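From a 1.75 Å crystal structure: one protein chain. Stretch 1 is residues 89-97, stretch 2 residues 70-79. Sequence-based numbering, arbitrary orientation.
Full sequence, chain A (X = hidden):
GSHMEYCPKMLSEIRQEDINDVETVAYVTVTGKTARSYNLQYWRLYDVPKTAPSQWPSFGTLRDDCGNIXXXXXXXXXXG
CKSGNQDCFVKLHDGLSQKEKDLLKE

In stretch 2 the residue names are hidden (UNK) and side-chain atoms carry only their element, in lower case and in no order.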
# COMPACT_ATOMS: atom_id res chain seq x y z
N PHE A 89 3.37 3.61 -2.28
CA PHE A 89 2.59 4.72 -1.75
C PHE A 89 1.53 4.23 -0.76
O PHE A 89 1.07 3.08 -0.84
CB PHE A 89 1.97 5.59 -2.87
CG PHE A 89 0.85 4.92 -3.66
CD1 PHE A 89 -0.43 4.75 -3.10
CD2 PHE A 89 1.08 4.48 -4.96
CE1 PHE A 89 -1.46 4.15 -3.84
CE2 PHE A 89 0.06 3.89 -5.70
CZ PHE A 89 -1.22 3.71 -5.14
N VAL A 90 1.17 5.09 0.18
CA VAL A 90 0.24 4.73 1.26
C VAL A 90 -0.77 5.86 1.46
O VAL A 90 -0.39 7.03 1.48
CB VAL A 90 0.99 4.51 2.61
CG1 VAL A 90 0.03 3.91 3.65
CG2 VAL A 90 2.20 3.60 2.42
N LYS A 91 -2.04 5.50 1.62
CA LYS A 91 -3.11 6.46 1.87
C LYS A 91 -4.08 5.85 2.88
O LYS A 91 -4.43 4.68 2.77
CB LYS A 91 -3.84 6.78 0.56
CG LYS A 91 -5.23 7.42 0.72
CD LYS A 91 -5.20 8.94 0.58
CE LYS A 91 -6.59 9.52 0.88
NZ LYS A 91 -6.80 10.89 0.36
N LEU A 92 -4.48 6.64 3.87
CA LEU A 92 -5.48 6.18 4.84
C LEU A 92 -6.76 5.79 4.12
O LEU A 92 -7.33 6.60 3.39
CB LEU A 92 -5.78 7.30 5.85
CG LEU A 92 -6.48 6.89 7.14
CD1 LEU A 92 -5.50 6.11 8.00
CD2 LEU A 92 -7.00 8.12 7.87
N HIS A 93 -7.21 4.56 4.33
CA HIS A 93 -8.40 4.06 3.65
C HIS A 93 -9.65 4.90 3.97
O HIS A 93 -10.44 5.21 3.08
CB HIS A 93 -8.64 2.59 3.98
CG HIS A 93 -9.78 1.98 3.22
ND1 HIS A 93 -11.04 1.83 3.76
CD2 HIS A 93 -9.84 1.50 1.96
CE1 HIS A 93 -11.83 1.28 2.86
NE2 HIS A 93 -11.13 1.06 1.76
N ASP A 94 -9.80 5.29 5.24
CA ASP A 94 -10.95 6.10 5.68
C ASP A 94 -10.94 7.52 5.09
O ASP A 94 -11.92 8.26 5.23
CB ASP A 94 -11.02 6.18 7.21
CG ASP A 94 -11.51 4.90 7.86
OD1 ASP A 94 -12.16 4.07 7.18
OD2 ASP A 94 -11.26 4.72 9.07
N GLY A 95 -9.82 7.90 4.46
CA GLY A 95 -9.68 9.21 3.83
C GLY A 95 -9.92 9.27 2.33
O GLY A 95 -9.73 10.32 1.72
N LEU A 96 -10.32 8.14 1.74
CA LEU A 96 -10.60 8.07 0.29
C LEU A 96 -11.79 8.94 -0.14
O LEU A 96 -12.87 8.87 0.44
CB LEU A 96 -10.86 6.61 -0.13
CG LEU A 96 -9.73 5.57 -0.19
CD1 LEU A 96 -10.29 4.18 -0.46
CD2 LEU A 96 -8.71 5.93 -1.25
N SER A 97 -11.58 9.75 -1.18
CA SER A 97 -12.66 10.50 -1.82
C SER A 97 -13.34 9.63 -2.88
O SER A 97 -12.81 8.58 -3.25
CB SER A 97 -12.11 11.78 -2.47
OG SER A 97 -11.21 11.43 -3.50
N UNK A 70 4.61 7.05 9.35
CA UNK A 70 4.46 6.61 10.73
C UNK A 70 3.09 5.96 10.83
O UNK A 70 2.15 6.56 11.33
c UNK A 70 4.55 7.80 11.70
o UNK A 70 7.18 7.91 13.39
c UNK A 70 4.84 7.40 13.15
n UNK A 70 6.57 5.76 13.60
c UNK A 70 6.30 7.04 13.39
N UNK A 71 2.98 4.74 10.31
CA UNK A 71 1.67 4.08 10.26
C UNK A 71 1.24 3.69 11.66
O UNK A 71 2.08 3.43 12.53
c UNK A 71 2.14 1.85 7.07
c UNK A 71 1.60 4.30 7.27
c UNK A 71 2.28 3.10 7.94
c UNK A 71 1.71 2.86 9.33
N UNK A 72 -0.07 3.68 11.88
CA UNK A 72 -0.59 3.37 13.21
C UNK A 72 -1.17 1.96 13.30
O UNK A 72 -1.61 1.39 12.30
o UNK A 72 -2.60 4.63 12.64
c UNK A 72 -0.96 5.73 14.04
c UNK A 72 -1.64 4.40 13.68
N UNK A 73 -1.14 1.42 14.51
CA UNK A 73 -1.64 0.08 14.78
C UNK A 73 -3.11 -0.04 14.39
O UNK A 73 -3.91 0.88 14.60
c UNK A 73 -1.45 -0.27 16.26
N UNK A 74 -3.46 -1.19 13.80
CA UNK A 74 -4.85 -1.58 13.54
C UNK A 74 -5.54 -0.55 12.65
O UNK A 74 -6.74 -0.31 12.79
o UNK A 74 -5.10 -2.51 17.00
c UNK A 74 -5.06 -2.78 15.79
o UNK A 74 -4.56 -3.84 15.37
c UNK A 74 -5.66 -1.76 14.83
N UNK A 75 -4.77 0.06 11.76
CA UNK A 75 -5.28 1.12 10.90
C UNK A 75 -5.30 0.66 9.45
O UNK A 75 -4.40 -0.05 8.99
c UNK A 75 -4.45 2.40 11.06
c UNK A 75 -5.03 3.54 10.22
o UNK A 75 -4.49 2.80 12.44
N UNK A 76 -6.34 1.06 8.72
CA UNK A 76 -6.54 0.57 7.37
C UNK A 76 -5.91 1.54 6.36
O UNK A 76 -6.08 2.75 6.49
c UNK A 76 -8.68 -0.72 7.80
c UNK A 76 -8.01 0.41 7.04
o UNK A 76 -7.99 -1.48 8.51
o UNK A 76 -9.91 -0.86 7.66
N UNK A 77 -5.22 0.99 5.37
CA UNK A 77 -4.58 1.79 4.32
C UNK A 77 -4.82 1.24 2.93
O UNK A 77 -5.05 0.04 2.74
c UNK A 77 -2.59 3.90 5.88
c UNK A 77 -2.25 4.55 7.07
c UNK A 77 -3.07 1.82 4.55
c UNK A 77 -2.13 2.43 8.21
c UNK A 77 -2.69 2.52 5.83
o UNK A 77 -1.69 4.47 9.38
c UNK A 77 -2.02 3.82 8.22
c UNK A 77 -2.47 1.78 7.02
N UNK A 78 -4.75 2.11 1.93
CA UNK A 78 -4.57 1.64 0.57
C UNK A 78 -3.06 1.67 0.35
O UNK A 78 -2.40 2.67 0.67
c UNK A 78 -6.78 2.55 -0.22
c UNK A 78 -4.97 2.10 -1.88
c UNK A 78 -5.27 2.56 -0.46
N UNK A 79 -2.52 0.58 -0.18
CA UNK A 79 -1.08 0.42 -0.32
C UNK A 79 -0.78 0.05 -1.75
O UNK A 79 -1.23 -0.99 -2.22
c UNK A 79 0.89 -1.10 0.49
c UNK A 79 -0.60 -0.72 0.60
c UNK A 79 1.18 -2.40 1.24
c UNK A 79 1.80 0.05 0.98
O HOH W 1 -8.35 4.06 7.41

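Position 70 has three side-chain carbons in a row, the third carrying one oxygen and one nitrogen. This is a primary amide on a two-carbon arm. It touches nothing on stretch 1. The residue is Gln70.

Position 71 has four carbons, forked at the second. One tip lies 4.0 Å from CG1 of Val90. A fork one carbon beyond CB identifies Leu71, and the apolar contact suits it.

Position 72 has a first carbon that carries one oxygen and one carbon. That branch makes it Thr72. It is out of reach of stretch 1. Its backbone opens a type II beta turn that ends at position 75.

Position 73 has one side-chain carbon and nothing more. It is Ala73, exposed and without contact to stretch 1.

Position 74 has two carbons, the second carrying two oxygens. This short carboxylate is Asp74. Its phi/psi of 59/33 is left-handed, as the third residue of a type II turn commonly is. It does not reach stretch 1.

Position 75 again has one carbon carrying an oxygen and a carbon. The branch carbon comes 3.4 Å from CD1 of Leu92. The oxygen lies 2.6 Å from OG1 of Thr72, in a hydrogen bond where either could be the donor. The residue is Thr75, and its hydroxyl helps tie the turn together.

Position 76 has two carbons, the second with two oxygens. Its CB is 3.8 Å from CB of His93, while both oxygens are hydrogen-bonded elsewhere in the structure. The residue is Asp76. Its backbone O accepts a hydrogen bond from His93 N at 3.0 Å. A water also donates to Asp76 O (2.8 Å) and accepts from Asp94 N (2.9 Å), so it bridges the stretches.

Position 77 has one carbon, then a ring of six carbons bearing one oxygen. One ring carbon lies 3.4 Å from CG1 of Val90 and another 3.7 Å from CD1 of Leu92. A phenol ring means Tyr77; the two carbons are its CD1 and CE1. Its OH accepts from Thr72 N at 3.1 Å, which anchors the ring to the loop before the strand.

Position 78 has one carbon carrying two carbons. One of the two branch carbons is 3.9 Å from both CD2 of His93 and CD1 of Leu96, and meets the imidazole at its edge. The residue is Val78, and that carbon is CG2.

Position 79 has four carbons, forked at the second. One tip carbon lies 3.9 Å from CG2 of Val90. The residue is Leu79, and the tip is its CD1.

The contact is an antiparallel pairing of strand 89-92 with the strand that runs through positions 76 to 79. Lys91 and Val78 form the hydrogen-bonded pair: Val78 N donates to Lys91 O at 2.7 Å, and Lys91 N donates to Val78 O at 3.0 Å. The His93 bond to Asp76 extends this ladder past the strand end. Val90 and Leu79 share one face of the sheet; Lys91 and Val78 share the other. Backbone bonds set the register, and apolar side chains pack around them. Together the stretches bury 574 Å², summed over both sides.

Stretch 2 (70-79) QLTADTDYVL
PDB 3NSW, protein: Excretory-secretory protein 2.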